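Local coordinates for protein ArCE4A (Arthrobacter sp. AW19M34-1, PDB 5LFZ) that probably removes acetyl groups from N-acetylglucosamine-containing polysaccharides, as a metal-dependent deacetylase of carbohydrate esterase family 4, at residues Ala28-Asp33 against Thr54-Gly59; Ser81-His86 against Arg120-Ala125; Asp142-Asp147 against Ile169-Asp174. All coordinates share one frame; numbering follows the deposited sequence.

Contact 1 (Ala28-Asp33 against Thr54-Gly59); sequences ALTFDD and TFFVLG. With NI (nickel (II) ion), chain B.
Leu29 to Asp33 pair with Thr54 to Leu58 at the nickel site, in a parallel beta-alpha-beta unit. Strand 26-32 passes through helix 39-48 into strand 54-57. Four backbone hydrogen bonds join the segments: Phe31 N to Thr54 O and Phe56 N to Phe31 O at 2.9 Å, Thr54 N to Leu29 O and Asp33 N to Phe56 O at 3.1 Å.

Phe31 and Phe55 leave the sheet on one face and lie side by side. Their planes are 21° apart but slid, with centroids at 5.4 Å, so the rings barely overlap. The touch is between Phe31 CD2 and Phe55 CE2, at 3.8 Å. Leu42 of helix 39-48 touches both side chains.

Thr30, Asp32, Thr54 and Phe56 occupy the other face. Phe56 CG sits beside its backbone N (chi1 -69°), which brings the ring edge at CE1 to 3.9 Å from Thr30 CB. The Asp32 carboxylate runs alongside this ring, its plane turned 78° from it. Asp32 OD1 lies 3.5 Å from Phe56 CB and has its salt bridge with Arg120. Asp32 OD2 accepts a hydrogen bond of 2.7 Å from water 3, a nickel ligand. Thr30 OG1 hydrogen-bonds to Ile170 O on the neighbouring strand.

Asp33 OD1 binds nickel at 2.1 Å. Its OD2 accepts from water 4, also on the metal. Leu58 CD1 packs against the Asp33 backbone carbonyl. His82 and His86 complete the protein ligands. Two successive aspartates, one on the metal and one on a metal-bound water, are characteristic of the first motif of the NodB homology domain in its distorted beta/alpha barrel.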
ATOM      1  N   ALA A  28       5.137  -6.903   4.520  1.00 20.70           N
ATOM      2  CA  ALA A  28       3.933  -6.384   3.878  1.00 21.39           C
ATOM      3  C   ALA A  28       4.220  -5.895   2.463  1.00 20.84           C
ATOM      4  O   ALA A  28       4.976  -4.941   2.268  1.00 23.38           O
ATOM      5  CB  ALA A  28       3.331  -5.256   4.715  1.00 21.55           C
ATOM      6  N   LEU A  29       3.629  -6.562   1.474  1.00 21.73           N
ATOM      7  CA  LEU A  29       3.666  -6.085   0.089  1.00 21.42           C
ATOM      8  C   LEU A  29       2.683  -4.941  -0.052  1.00 22.14           C
ATOM      9  O   LEU A  29       1.521  -5.077   0.334  1.00 19.81           O
ATOM     10  CB  LEU A  29       3.297  -7.195  -0.895  1.00 24.61           C
ATOM     11  CG  LEU A  29       4.160  -8.452  -0.924  1.00 28.71           C
ATOM     12  CD1 LEU A  29       3.731  -9.345  -2.083  1.00 30.57           C
ATOM     13  CD2 LEU A  29       5.623  -8.072  -1.027  1.00 29.84           C
ATOM     14  N   THR A  30       3.132  -3.811  -0.588  1.00 21.27           N
ATOM     15  CA  THR A  30       2.239  -2.672  -0.771  1.00 22.75           C
ATOM     16  C   THR A  30       2.344  -2.128  -2.196  1.00 21.46           C
ATOM     17  O   THR A  30       3.407  -2.179  -2.829  1.00 20.31           O
ATOM     18  CB  THR A  30       2.512  -1.537   0.263  1.00 19.77           C
ATOM     19  OG1 THR A  30       3.770  -0.911  -0.006  1.00 22.29           O
ATOM     20  CG2 THR A  30       2.510  -2.081   1.694  1.00 21.26           C
ATOM     21  N   PHE A  31       1.220  -1.637  -2.705  1.00 18.99           N
ATOM     22  CA  PHE A  31       1.133  -1.147  -4.080  1.00 18.98           C
ATOM     23  C   PHE A  31       0.504   0.236  -4.115  1.00 23.88           C
ATOM     24  O   PHE A  31      -0.613   0.420  -3.627  1.00 21.77           O
ATOM     25  CB  PHE A  31       0.316  -2.101  -4.947  1.00 22.04           C
ATOM     26  CG  PHE A  31       0.899  -3.483  -5.057  1.00 25.24           C
ATOM     27  CD1 PHE A  31       1.852  -3.774  -6.022  1.00 23.60           C
ATOM     28  CD2 PHE A  31       0.495  -4.490  -4.195  1.00 24.05           C
ATOM     29  CE1 PHE A  31       2.378  -5.042  -6.124  1.00 24.98           C
ATOM     30  CE2 PHE A  31       1.023  -5.758  -4.290  1.00 23.91           C
ATOM     31  CZ  PHE A  31       1.965  -6.036  -5.255  1.00 26.09           C
ATOM     32  N   ASP A  32       1.213   1.206  -4.689  1.00 21.20           N
ATOM     33  CA  ASP A  32       0.734   2.590  -4.746  1.00 20.81           C
ATOM     34  C   ASP A  32       0.154   2.964  -6.094  1.00 24.19           C
ATOM     35  O   ASP A  32       0.542   2.395  -7.119  1.00 21.70           O
ATOM     36  CB  ASP A  32       1.865   3.583  -4.465  1.00 23.10           C
ATOM     37  CG  ASP A  32       2.240   3.667  -3.014  1.00 23.73           C
ATOM     38  OD1 ASP A  32       1.764   2.840  -2.214  1.00 24.24           O
ATOM     39  OD2 ASP A  32       3.044   4.568  -2.684  1.00 26.52           O
ATOM     40  N   ASP A  33      -0.741   3.955  -6.066  1.00 21.45           N
ATOM     41  CA  ASP A  33      -1.130   4.771  -7.231  1.00 23.42           C
ATOM     42  C   ASP A  33      -2.239   4.159  -8.073  1.00 25.05           C
ATOM     43  O   ASP A  33      -2.647   4.743  -9.086  1.00 28.18           O
ATOM     44  CB  ASP A  33       0.055   5.055  -8.164  1.00 26.60           C
ATOM     45  CG  ASP A  33       1.112   5.970  -7.565  1.00 28.30           C
ATOM     46  OD1 ASP A  33       1.033   6.345  -6.382  1.00 28.86           O
ATOM     47  OD2 ASP A  33       2.059   6.296  -8.306  1.00 32.33           O
ATOM     48  N   THR A  54      -1.510  -4.689   0.514  1.00 21.10           N
ATOM     49  CA  THR A  54      -2.120  -3.421   0.896  1.00 22.44           C
ATOM     50  C   THR A  54      -2.016  -2.467  -0.283  1.00 19.17           C
ATOM     51  O   THR A  54      -0.933  -2.271  -0.839  1.00 21.59           O
ATOM     52  CB  THR A  54      -1.437  -2.832   2.134  1.00 18.82           C
ATOM     53  OG1 THR A  54      -1.442  -3.816   3.174  1.00 20.22           O
ATOM     54  CG2 THR A  54      -2.157  -1.566   2.618  1.00 21.40           C
ATOM     55  N   PHE A  55      -3.152  -1.910  -0.678  1.00 20.28           N
ATOM     56  CA  PHE A  55      -3.225  -1.031  -1.830  1.00 18.99           C
ATOM     57  C   PHE A  55      -3.470   0.396  -1.387  1.00 20.86           C
ATOM     58  O   PHE A  55      -4.526   0.705  -0.841  1.00 20.34           O
ATOM     59  CB  PHE A  55      -4.331  -1.496  -2.786  1.00 18.45           C
ATOM     60  CG  PHE A  55      -4.073  -2.844  -3.398  1.00 17.86           C
ATOM     61  CD1 PHE A  55      -4.488  -4.007  -2.768  1.00 23.03           C
ATOM     62  CD2 PHE A  55      -3.396  -2.943  -4.604  1.00 21.38           C
ATOM     63  CE1 PHE A  55      -4.237  -5.248  -3.335  1.00 24.42           C
ATOM     64  CE2 PHE A  55      -3.146  -4.179  -5.175  1.00 24.51           C
ATOM     65  CZ  PHE A  55      -3.568  -5.336  -4.535  1.00 22.47           C
ATOM     66  N   PHE A  56      -2.482   1.260  -1.577  1.00 20.52           N
ATOM     67  CA  PHE A  56      -2.664   2.673  -1.281  1.00 21.75           C
ATOM     68  C   PHE A  56      -3.203   3.364  -2.523  1.00 17.58           C
ATOM     69  O   PHE A  56      -2.466   3.674  -3.460  1.00 21.41           O
ATOM     70  CB  PHE A  56      -1.364   3.292  -0.798  1.00 20.69           C
ATOM     71  CG  PHE A  56      -0.948   2.795   0.550  1.00 19.84           C
ATOM     72  CD1 PHE A  56      -0.081   1.720   0.678  1.00 23.57           C
ATOM     73  CD2 PHE A  56      -1.463   3.376   1.697  1.00 18.97           C
ATOM     74  CE1 PHE A  56       0.290   1.255   1.926  1.00 20.42           C
ATOM     75  CE2 PHE A  56      -1.095   2.923   2.948  1.00 23.30           C
ATOM     76  CZ  PHE A  56      -0.227   1.854   3.069  1.00 21.66           C
ATOM     77  N   VAL A  57      -4.510   3.596  -2.523  1.00 19.00           N
ATOM     78  CA  VAL A  57      -5.203   3.991  -3.740  1.00 22.71           C
ATOM     79  C   VAL A  57      -5.327   5.503  -3.909  1.00 26.11           C
ATOM     80  O   VAL A  57      -5.434   6.255  -2.937  1.00 25.45           O
ATOM     81  CB  VAL A  57      -6.609   3.367  -3.799  1.00 20.61           C
ATOM     82  CG1 VAL A  57      -6.513   1.864  -3.865  1.00 23.63           C
ATOM     83  CG2 VAL A  57      -7.462   3.798  -2.589  1.00 20.63           C
ATOM     84  N   LEU A  58      -5.305   5.937  -5.163  1.00 22.36           N
ATOM     85  CA  LEU A  58      -5.568   7.331  -5.500  1.00 23.76           C
ATOM     86  C   LEU A  58      -7.064   7.562  -5.646  1.00 24.80           C
ATOM     87  O   LEU A  58      -7.710   6.900  -6.450  1.00 26.05           O
ATOM     88  CB  LEU A  58      -4.849   7.722  -6.792  1.00 27.14           C
ATOM     89  CG  LEU A  58      -3.367   8.045  -6.637  1.00 30.47           C
ATOM     90  CD1 LEU A  58      -2.709   8.220  -7.998  1.00 29.99           C
ATOM     91  CD2 LEU A  58      -3.199   9.304  -5.801  1.00 28.86           C
ATOM     92  N   GLY A  59      -7.613   8.497  -4.873  1.00 24.17           N
ATOM     93  CA  GLY A  59      -9.041   8.743  -4.880  1.00 24.15           C
ATOM     94  C   GLY A  59      -9.611   9.014  -6.260  1.00 26.85           C
ATOM     95  O   GLY A  59     -10.703   8.552  -6.586  1.00 29.54           O
TER
HETATM   96 NI    NI B 301       2.425   7.432  -5.320  0.54 22.68          NI
HETATM   97  O   HOH W   1       0.520  -5.589   2.812  1.00 23.98           O
HETATM   98  O   HOH W   2      -2.585   1.210  -5.410  1.00 23.91           O
HETATM   99  O   HOH W   3       3.799   6.250  -4.627  1.00 36.74           O
HETATM  100  O   HOH W   4       3.792   7.404  -6.904  1.00 31.16           O
HETATM  101  O   HOH W   5       3.943   8.419  -4.168  1.00 36.63           O

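Contact 2 (Ser81-His86 against Arg120-Ala125); sequences SHTFDH and RPPYGA. With NI (nickel (II) ion), chain B.
Two loops meet beside the nickel, with His82 against Arg120 and His86 against Pro122 and Tyr123. Metal bonds come first. His82 NE2 and His86 NE2 each bind nickel at 2.1 Å. Asp33 and waters 3, 4 and 5 fill the other positions.

Hydrogen bonds hold the histidines from behind. His82 CG is anti to the backbone N (chi1 -158°), and ND1 gives its proton to Arg120 O at 2.9 Å. The acceptor lies near the ring plane, but the nitrogen stands 47° out of the carbonyl plane. Arg120 N bonds in return to Ser81 O at 2.8 Å. His86 ND1 makes a weak bond to Tyr123 OH at 3.1 Å. Water 6 bridges that hydroxyl and His86 O. Within the loop, Thr83 N bonds to Ser81 OG in an ST turn.

Ring and apolar contacts complete the fit. His86 turns its CE1 edge to the Tyr123 face in a T-shaped pair, planes at 88°. Pro122 CB sits over a face of the His86 imidazole, 3.9 Å from its centroid, in a CH-pi contact. Pro122 CG meets Thr83 OG1 tip to tip at 3.5 Å. The nickel and ND1 bonds together are likely to fix the His82 ring. For His86 the metal, Pro122, Tyr123 and a weak ND1 bond do so. The His82 bond would probably make its NE2 a better electron donor; less is expected at His86.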
ATOM      1  N   SER A  81      -5.253   4.975   1.968  1.00 22.96           N
ATOM      2  CA  SER A  81      -5.369   6.196   1.179  1.00 22.76           C
ATOM      3  C   SER A  81      -4.014   6.666   0.665  1.00 23.58           C
ATOM      4  O   SER A  81      -3.026   6.635   1.398  1.00 24.10           O
ATOM      5  CB  SER A  81      -6.016   7.307   2.010  1.00 23.45           C
ATOM      6  OG  SER A  81      -5.938   8.551   1.334  1.00 24.85           O
ATOM      7  N   HIS A  82      -3.968   7.089  -0.599  1.00 22.96           N
ATOM      8  CA  HIS A  82      -2.774   7.711  -1.165  1.00 21.48           C
ATOM      9  C   HIS A  82      -3.069   9.159  -1.569  1.00 24.56           C
ATOM     10  O   HIS A  82      -2.383   9.716  -2.425  1.00 24.81           O
ATOM     11  CB  HIS A  82      -2.283   6.900  -2.377  1.00 19.33           C
ATOM     12  CG  HIS A  82      -0.839   7.110  -2.729  1.00 23.89           C
ATOM     13  ND1 HIS A  82       0.137   7.399  -1.797  1.00 27.07           N
ATOM     14  CD2 HIS A  82      -0.203   7.030  -3.921  1.00 24.99           C
ATOM     15  CE1 HIS A  82       1.306   7.501  -2.401  1.00 23.38           C
ATOM     16  NE2 HIS A  82       1.130   7.282  -3.694  1.00 22.21           N
ATOM     17  N   THR A  83      -4.074   9.753  -0.911  1.00 22.93           N
ATOM     18  CA  THR A  83      -4.700  11.051  -1.260  1.00 26.77           C
ATOM     19  C   THR A  83      -5.475  10.972  -2.579  1.00 23.47           C
ATOM     20  O   THR A  83      -5.596   9.902  -3.179  1.00 24.60           O
ATOM     21  CB  THR A  83      -3.691  12.230  -1.338  1.00 32.69           C
ATOM     22  OG1 THR A  83      -2.937  12.177  -2.560  1.00 26.30           O
ATOM     23  CG2 THR A  83      -2.751  12.229  -0.134  1.00 38.63           C
ATOM     24  N   PHE A  84      -6.033  12.101  -3.011  1.00 23.21           N
ATOM     25  CA  PHE A  84      -6.980  12.080  -4.119  1.00 24.40           C
ATOM     26  C   PHE A  84      -6.296  12.204  -5.470  1.00 27.50           C
ATOM     27  O   PHE A  84      -6.546  11.406  -6.365  1.00 28.12           O
ATOM     28  CB  PHE A  84      -8.027  13.189  -3.976  1.00 27.87           C
ATOM     29  CG  PHE A  84      -9.191  13.027  -4.906  1.00 24.97           C
ATOM     30  CD1 PHE A  84      -9.245  13.728  -6.099  1.00 31.47           C
ATOM     31  CD2 PHE A  84     -10.217  12.147  -4.603  1.00 28.43           C
ATOM     32  CE1 PHE A  84     -10.313  13.571  -6.964  1.00 31.26           C
ATOM     33  CE2 PHE A  84     -11.289  11.982  -5.462  1.00 29.63           C
ATOM     34  CZ  PHE A  84     -11.336  12.694  -6.646  1.00 31.63           C
ATOM     35  N   ASP A  85      -5.442  13.208  -5.623  1.00 27.04           N
ATOM     36  CA  ASP A  85      -4.803  13.438  -6.916  1.00 30.55           C
ATOM     37  C   ASP A  85      -3.276  13.465  -6.827  1.00 30.55           C
ATOM     38  O   ASP A  85      -2.611  14.103  -7.645  1.00 32.33           O
ATOM     39  CB  ASP A  85      -5.320  14.738  -7.521  1.00 34.64           C
ATOM     40  CG  ASP A  85      -5.366  15.851  -6.515  1.00 46.64           C
ATOM     41  OD1 ASP A  85      -4.409  15.947  -5.722  1.00 43.99           O
ATOM     42  OD2 ASP A  85      -6.358  16.616  -6.500  1.00 50.79           O
ATOM     43  N   HIS A  86      -2.741  12.773  -5.825  1.00 28.20           N
ATOM     44  CA  HIS A  86      -1.302  12.509  -5.692  1.00 29.58           C
ATOM     45  C   HIS A  86      -0.456  13.769  -5.554  1.00 32.35           C
ATOM     46  O   HIS A  86       0.638  13.860  -6.113  1.00 31.18           O
ATOM     47  CB  HIS A  86      -0.787  11.677  -6.877  1.00 34.26           C
ATOM     48  CG  HIS A  86       0.422  10.853  -6.550  1.00 30.77           C
ATOM     49  ND1 HIS A  86       1.707  11.344  -6.643  1.00 33.26           N
ATOM     50  CD2 HIS A  86       0.540   9.575  -6.115  1.00 29.69           C
ATOM     51  CE1 HIS A  86       2.564  10.404  -6.285  1.00 31.17           C
ATOM     52  NE2 HIS A  86       1.881   9.320  -5.964  1.00 33.82           N
ATOM     53  N   ARG A 120      -0.734   6.762   3.069  1.00 23.78           N
ATOM     54  CA  ARG A 120       0.655   6.906   2.643  1.00 23.48           C
ATOM     55  C   ARG A 120       0.781   8.220   1.887  1.00 20.44           C
ATOM     56  O   ARG A 120       0.055   8.452   0.923  1.00 25.26           O
ATOM     57  CB  ARG A 120       1.089   5.734   1.771  1.00 24.40           C
ATOM     58  CG  ARG A 120       2.467   5.909   1.174  1.00 19.80           C
ATOM     59  CD  ARG A 120       2.924   4.644   0.484  1.00 23.57           C
ATOM     60  NE  ARG A 120       3.393   3.624   1.419  1.00 22.79           N
ATOM     61  CZ  ARG A 120       3.538   2.344   1.087  1.00 21.87           C
ATOM     62  NH1 ARG A 120       3.229   1.956  -0.145  1.00 21.26           N
ATOM     63  NH2 ARG A 120       3.981   1.455   1.972  1.00 23.86           N
ATOM     64  N   PRO A 121       1.666   9.107   2.347  1.00 23.32           N
ATOM     65  CA  PRO A 121       1.773  10.405   1.677  1.00 25.25           C
ATOM     66  C   PRO A 121       2.526  10.274   0.360  1.00 23.64           C
ATOM     67  O   PRO A 121       3.551   9.597   0.321  1.00 30.30           O
ATOM     68  CB  PRO A 121       2.555  11.253   2.681  1.00 30.44           C
ATOM     69  CG  PRO A 121       3.399  10.265   3.418  1.00 29.33           C
ATOM     70  CD  PRO A 121       2.568   8.997   3.506  1.00 26.62           C
ATOM     71  N   PRO A 122       2.012  10.900  -0.707  1.00 26.39           N
ATOM     72  CA  PRO A 122       2.702  10.905  -2.005  1.00 26.41           C
ATOM     73  C   PRO A 122       4.165  11.316  -1.889  1.00 30.38           C
ATOM     74  O   PRO A 122       4.484  12.261  -1.166  1.00 33.07           O
ATOM     75  CB  PRO A 122       1.905  11.932  -2.809  1.00 27.90           C
ATOM     76  CG  PRO A 122       0.522  11.802  -2.269  1.00 27.37           C
ATOM     77  CD  PRO A 122       0.697  11.557  -0.786  1.00 28.18           C
ATOM     78  N   TYR A 123       5.036  10.580  -2.579  1.00 31.12           N
ATOM     79  CA  TYR A 123       6.475  10.849  -2.614  1.00 32.40           C
ATOM     80  C   TYR A 123       7.127  10.679  -1.244  1.00 31.15           C
ATOM     81  O   TYR A 123       8.300  11.005  -1.071  1.00 35.70           O
ATOM     82  CB  TYR A 123       6.752  12.259  -3.161  1.00 33.79           C
ATOM     83  CG  TYR A 123       5.945  12.573  -4.402  1.00 35.21           C
ATOM     84  CD1 TYR A 123       6.275  12.011  -5.629  1.00 33.36           C
ATOM     85  CD2 TYR A 123       4.845  13.418  -4.345  1.00 32.28           C
ATOM     86  CE1 TYR A 123       5.532  12.284  -6.764  1.00 34.47           C
ATOM     87  CE2 TYR A 123       4.095  13.696  -5.473  1.00 33.59           C
ATOM     88  CZ  TYR A 123       4.441  13.128  -6.680  1.00 37.56           C
ATOM     89  OH  TYR A 123       3.693  13.408  -7.804  1.00 41.02           O
ATOM     90  N   GLY A 124       6.370  10.158  -0.283  1.00 28.39           N
ATOM     91  CA  GLY A 124       6.857   9.993   1.076  1.00 30.83           C
ATOM     92  C   GLY A 124       6.985  11.305   1.831  1.00 35.17           C
ATOM     93  O   GLY A 124       7.538  11.351   2.928  1.00 34.84           O
ATOM     94  N   ALA A 125       6.470  12.377   1.237  1.00 37.23           N
ATOM     95  CA  ALA A 125       6.657  13.716   1.777  1.00 35.99           C
ATOM     96  C   ALA A 125       5.645  14.005   2.874  1.00 31.61           C
ATOM     97  O   ALA A 125       4.440  13.904   2.653  1.00 32.15           O
ATOM     98  CB  ALA A 125       6.549  14.750   0.672  1.00 33.85           C
TER
HETATM   99 NI    NI B 301       2.425   7.432  -5.320  0.54 22.68          NI
HETATM  100  O   HOH W   6       2.493  15.829  -7.906  1.00 39.36           O
HETATM  101  O   HOH W   5       3.943   8.419  -4.168  1.00 36.63           O
HETATM  102  O   HOH W   3       3.799   6.250  -4.627  1.00 36.74           O
HETATM  103  O   HOH W   4       3.792   7.404  -6.904  1.00 31.16           O

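Contact 3 (Asp142-Asp147 against Ile169-Asp174); sequences DVDTLD and IILMHD
Asp147 holds His173 with both carboxylate oxygens. Its CG lies between the backbone N and the carbonyl carbon (chi1 67°), which turns the group back toward strand 168-173. OD1 accepts from His173 ND1 at 2.8 Å, near the imidazole plane and on the syn side. OD2 accepts from His173 N, also at 2.8 Å, on its syn lone pair. Carboxylate and ring planes are 45° apart. OD2 has a second partner in His176. An alanine here would probably leave His173 ND1 and N without their acceptors and the imidazole free to turn.

Thr145 takes a similar chi1 (62°). Its OG1 and backbone N both bond to Leu171 O, OG1 at 2.8 Å. The methyl CG2 meets Ile170 CG2 at 3.6 Å, the two side chains crossing at about a right angle. Asp144 extends instead, CG anti to the backbone N. It lies alongside Leu171, and Asp144 OD1 is 3.8 Å from Leu171 CD2. The same OD1 accepts from Leu146 N in an Asx turn and from Trp148.

At the other end, Asp142 OD1 takes the Ile169 N-H at 2.7 Å, and its OD2 bonds to Ser168. Between these ends the parallel strands pair through Val143 N to Ile169 O and Leu171 N to Val143 O. The His173 side chain comes within about 4 Å of nickel, nearest atoms. The ND1 bond is likely to limit rotation of the ring, leaving NE2 on the metal side, while the backbone bond holds the strand to Asp147.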
ATOM      1  N   ASP A 142      10.345   0.658   4.014  1.00 25.46           N
ATOM      2  CA  ASP A 142      11.785   0.555   4.215  1.00 26.01           C
ATOM      3  C   ASP A 142      12.459  -0.058   2.992  1.00 26.59           C
ATOM      4  O   ASP A 142      13.675   0.016   2.853  1.00 28.85           O
ATOM      5  CB  ASP A 142      12.110  -0.242   5.484  1.00 26.96           C
ATOM      6  CG  ASP A 142      11.693  -1.690   5.391  1.00 30.09           C
ATOM      7  OD1 ASP A 142      10.667  -1.975   4.747  1.00 30.64           O
ATOM      8  OD2 ASP A 142      12.393  -2.549   5.972  1.00 34.18           O
ATOM      9  N   VAL A 143      11.664  -0.651   2.105  1.00 24.83           N
ATOM     10  CA  VAL A 143      12.191  -1.203   0.860  1.00 24.98           C
ATOM     11  C   VAL A 143      11.516  -0.564  -0.344  1.00 27.39           C
ATOM     12  O   VAL A 143      10.336  -0.795  -0.595  1.00 24.57           O
ATOM     13  CB  VAL A 143      11.999  -2.729   0.772  1.00 22.32           C
ATOM     14  CG1 VAL A 143      12.560  -3.254  -0.548  1.00 23.64           C
ATOM     15  CG2 VAL A 143      12.652  -3.420   1.958  1.00 24.96           C
ATOM     16  N   ASP A 144      12.273   0.245  -1.075  1.00 24.98           N
ATOM     17  CA  ASP A 144      11.794   0.847  -2.313  1.00 23.58           C
ATOM     18  C   ASP A 144      12.279   0.012  -3.498  1.00 22.58           C
ATOM     19  O   ASP A 144      13.473   0.000  -3.804  1.00 25.36           O
ATOM     20  CB  ASP A 144      12.292   2.290  -2.430  1.00 30.09           C
ATOM     21  CG  ASP A 144      11.753   3.011  -3.655  1.00 32.09           C
ATOM     22  OD1 ASP A 144      11.071   2.387  -4.493  1.00 28.74           O
ATOM     23  OD2 ASP A 144      12.031   4.220  -3.787  1.00 35.09           O
ATOM     24  N   THR A 145      11.366  -0.672  -4.182  1.00 21.50           N
ATOM     25  CA  THR A 145      11.775  -1.512  -5.312  1.00 24.80           C
ATOM     26  C   THR A 145      12.218  -0.698  -6.520  1.00 27.33           C
ATOM     27  O   THR A 145      12.762  -1.251  -7.486  1.00 25.87           O
ATOM     28  CB  THR A 145      10.649  -2.448  -5.764  1.00 26.16           C
ATOM     29  OG1 THR A 145       9.530  -1.665  -6.205  1.00 24.16           O
ATOM     30  CG2 THR A 145      10.235  -3.365  -4.636  1.00 25.01           C
ATOM     31  N   LEU A 146      11.985   0.610  -6.457  1.00 25.84           N
ATOM     32  CA  LEU A 146      12.330   1.543  -7.526  1.00 24.28           C
ATOM     33  C   LEU A 146      11.589   1.228  -8.822  1.00 24.38           C
ATOM     34  O   LEU A 146      12.023   1.634  -9.902  1.00 28.26           O
ATOM     35  CB  LEU A 146      13.845   1.545  -7.782  1.00 28.55           C
ATOM     36  CG  LEU A 146      14.714   1.935  -6.584  1.00 31.79           C
ATOM     37  CD1 LEU A 146      16.191   1.702  -6.884  1.00 33.47           C
ATOM     38  CD2 LEU A 146      14.456   3.384  -6.204  1.00 31.96           C
ATOM     39  N   ASP A 147      10.461   0.527  -8.726  1.00 22.63           N
ATOM     40  CA  ASP A 147       9.772   0.111  -9.944  1.00 22.32           C
ATOM     41  C   ASP A 147       9.177   1.317 -10.675  1.00 29.10           C
ATOM     42  O   ASP A 147       8.923   1.257 -11.881  1.00 28.71           O
ATOM     43  CB  ASP A 147       8.707  -0.970  -9.655  1.00 23.88           C
ATOM     44  CG  ASP A 147       7.521  -0.476  -8.828  1.00 26.70           C
ATOM     45  OD1 ASP A 147       7.642   0.483  -8.039  1.00 24.59           O
ATOM     46  OD2 ASP A 147       6.449  -1.106  -8.964  1.00 24.66           O
ATOM     47  N   ILE A 169       8.283  -3.298   4.969  1.00 22.04           N
ATOM     48  CA  ILE A 169       7.198  -2.832   4.124  1.00 20.09           C
ATOM     49  C   ILE A 169       7.765  -2.561   2.735  1.00 21.82           C
ATOM     50  O   ILE A 169       8.611  -1.685   2.570  1.00 22.99           O
ATOM     51  CB  ILE A 169       6.547  -1.555   4.678  1.00 20.88           C
ATOM     52  CG1 ILE A 169       5.953  -1.817   6.068  1.00 23.81           C
ATOM     53  CG2 ILE A 169       5.494  -1.031   3.710  1.00 23.02           C
ATOM     54  CD1 ILE A 169       5.413  -0.570   6.747  1.00 27.03           C
ATOM     55  N   ILE A 170       7.302  -3.312   1.745  1.00 22.05           N
ATOM     56  CA  ILE A 170       7.853  -3.211   0.398  1.00 20.12           C
ATOM     57  C   ILE A 170       6.990  -2.301  -0.463  1.00 21.94           C
ATOM     58  O   ILE A 170       5.785  -2.522  -0.579  1.00 22.74           O
ATOM     59  CB  ILE A 170       7.960  -4.593  -0.267  1.00 22.10           C
ATOM     60  CG1 ILE A 170       8.781  -5.541   0.613  1.00 29.06           C
ATOM     61  CG2 ILE A 170       8.563  -4.470  -1.664  1.00 24.83           C
ATOM     62  CD1 ILE A 170       8.932  -6.926   0.026  1.00 36.04           C
ATOM     63  N   LEU A 171       7.609  -1.272  -1.040  1.00 18.81           N
ATOM     64  CA  LEU A 171       6.924  -0.331  -1.929  1.00 19.41           C
ATOM     65  C   LEU A 171       7.010  -0.747  -3.390  1.00 18.54           C
ATOM     66  O   LEU A 171       8.100  -0.866  -3.950  1.00 22.53           O
ATOM     67  CB  LEU A 171       7.504   1.081  -1.775  1.00 21.41           C
ATOM     68  CG  LEU A 171       7.005   2.134  -2.773  1.00 23.76           C
ATOM     69  CD1 LEU A 171       5.535   2.448  -2.551  1.00 23.93           C
ATOM     70  CD2 LEU A 171       7.841   3.406  -2.683  1.00 24.13           C
ATOM     71  N   MET A 172       5.845  -0.961  -3.991  1.00 21.87           N
ATOM     72  CA  MET A 172       5.715  -1.166  -5.421  1.00 19.74           C
ATOM     73  C   MET A 172       4.574  -0.307  -5.937  1.00 19.60           C
ATOM     74  O   MET A 172       3.825   0.284  -5.148  1.00 20.25           O
ATOM     75  CB  MET A 172       5.466  -2.636  -5.746  1.00 24.08           C
ATOM     76  CG  MET A 172       6.657  -3.521  -5.453  1.00 23.34           C
ATOM     77  SD  MET A 172       6.213  -5.261  -5.500  1.00 25.66           S
ATOM     78  CE  MET A 172       5.205  -5.378  -4.023  1.00 24.62           C
ATOM     79  N   HIS A 173       4.450  -0.238  -7.255  1.00 22.21           N
ATOM     80  CA  HIS A 173       3.432   0.578  -7.890  1.00 22.83           C
ATOM     81  C   HIS A 173       2.533  -0.226  -8.802  1.00 24.34           C
ATOM     82  O   HIS A 173       2.983  -0.981  -9.668  1.00 24.95           O
ATOM     83  CB  HIS A 173       4.079   1.728  -8.660  1.00 23.36           C
ATOM     84  CG  HIS A 173       4.730   2.734  -7.766  1.00 24.91           C
ATOM     85  ND1 HIS A 173       5.934   2.503  -7.140  1.00 22.65           N
ATOM     86  CD2 HIS A 173       4.311   3.952  -7.346  1.00 26.43           C
ATOM     87  CE1 HIS A 173       6.240   3.546  -6.385  1.00 26.18           C
ATOM     88  NE2 HIS A 173       5.276   4.440  -6.497  1.00 27.78           N
ATOM     89  N   ASP A 174       1.241  -0.053  -8.563  1.00 25.20           N
ATOM     90  CA  ASP A 174       0.190  -0.580  -9.406  1.00 33.01           C
ATOM     91  C   ASP A 174      -0.114   0.422 -10.529  1.00 33.92           C
ATOM     92  O   ASP A 174      -1.200   1.003 -10.587  1.00 39.80           O
ATOM     93  CB  ASP A 174      -1.050  -0.852  -8.547  1.00 34.99           C
ATOM     94  CG  ASP A 174      -2.182  -1.468  -9.325  1.00 42.44           C
ATOM     95  OD1 ASP A 174      -1.957  -1.915 -10.474  1.00 39.82           O
ATOM     96  OD2 ASP A 174      -3.305  -1.487  -8.775  1.00 35.43           O
TER

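How the contacts relate
Contacts 1 and 3 lie in the same parallel sheet, where strands 26-32 and 168-173 are neighbours. Contact 1 is at the centre of the chain; contact 3 is also buried, but farther out, and contact 2 farther still. Contact 2 joins loops and is mostly buried, with Tyr123 exposed. Contacts 1 and 2 share nickel and waters 3, 4 and 5. Arg120 of contact 2 ties to Asp32 of contact 1 and touches Ile169 and Leu171 of contact 3. The chemistry shifts: phenylalanines and backbone bonds dominate 28-33 with 54-59, with Asp32 and Asp33 at the metal end, imidazoles dominate 81-86 with 120-125, and carboxylates and a threonine hydroxyl supplement the backbone bonds between 142-147 and 169-174.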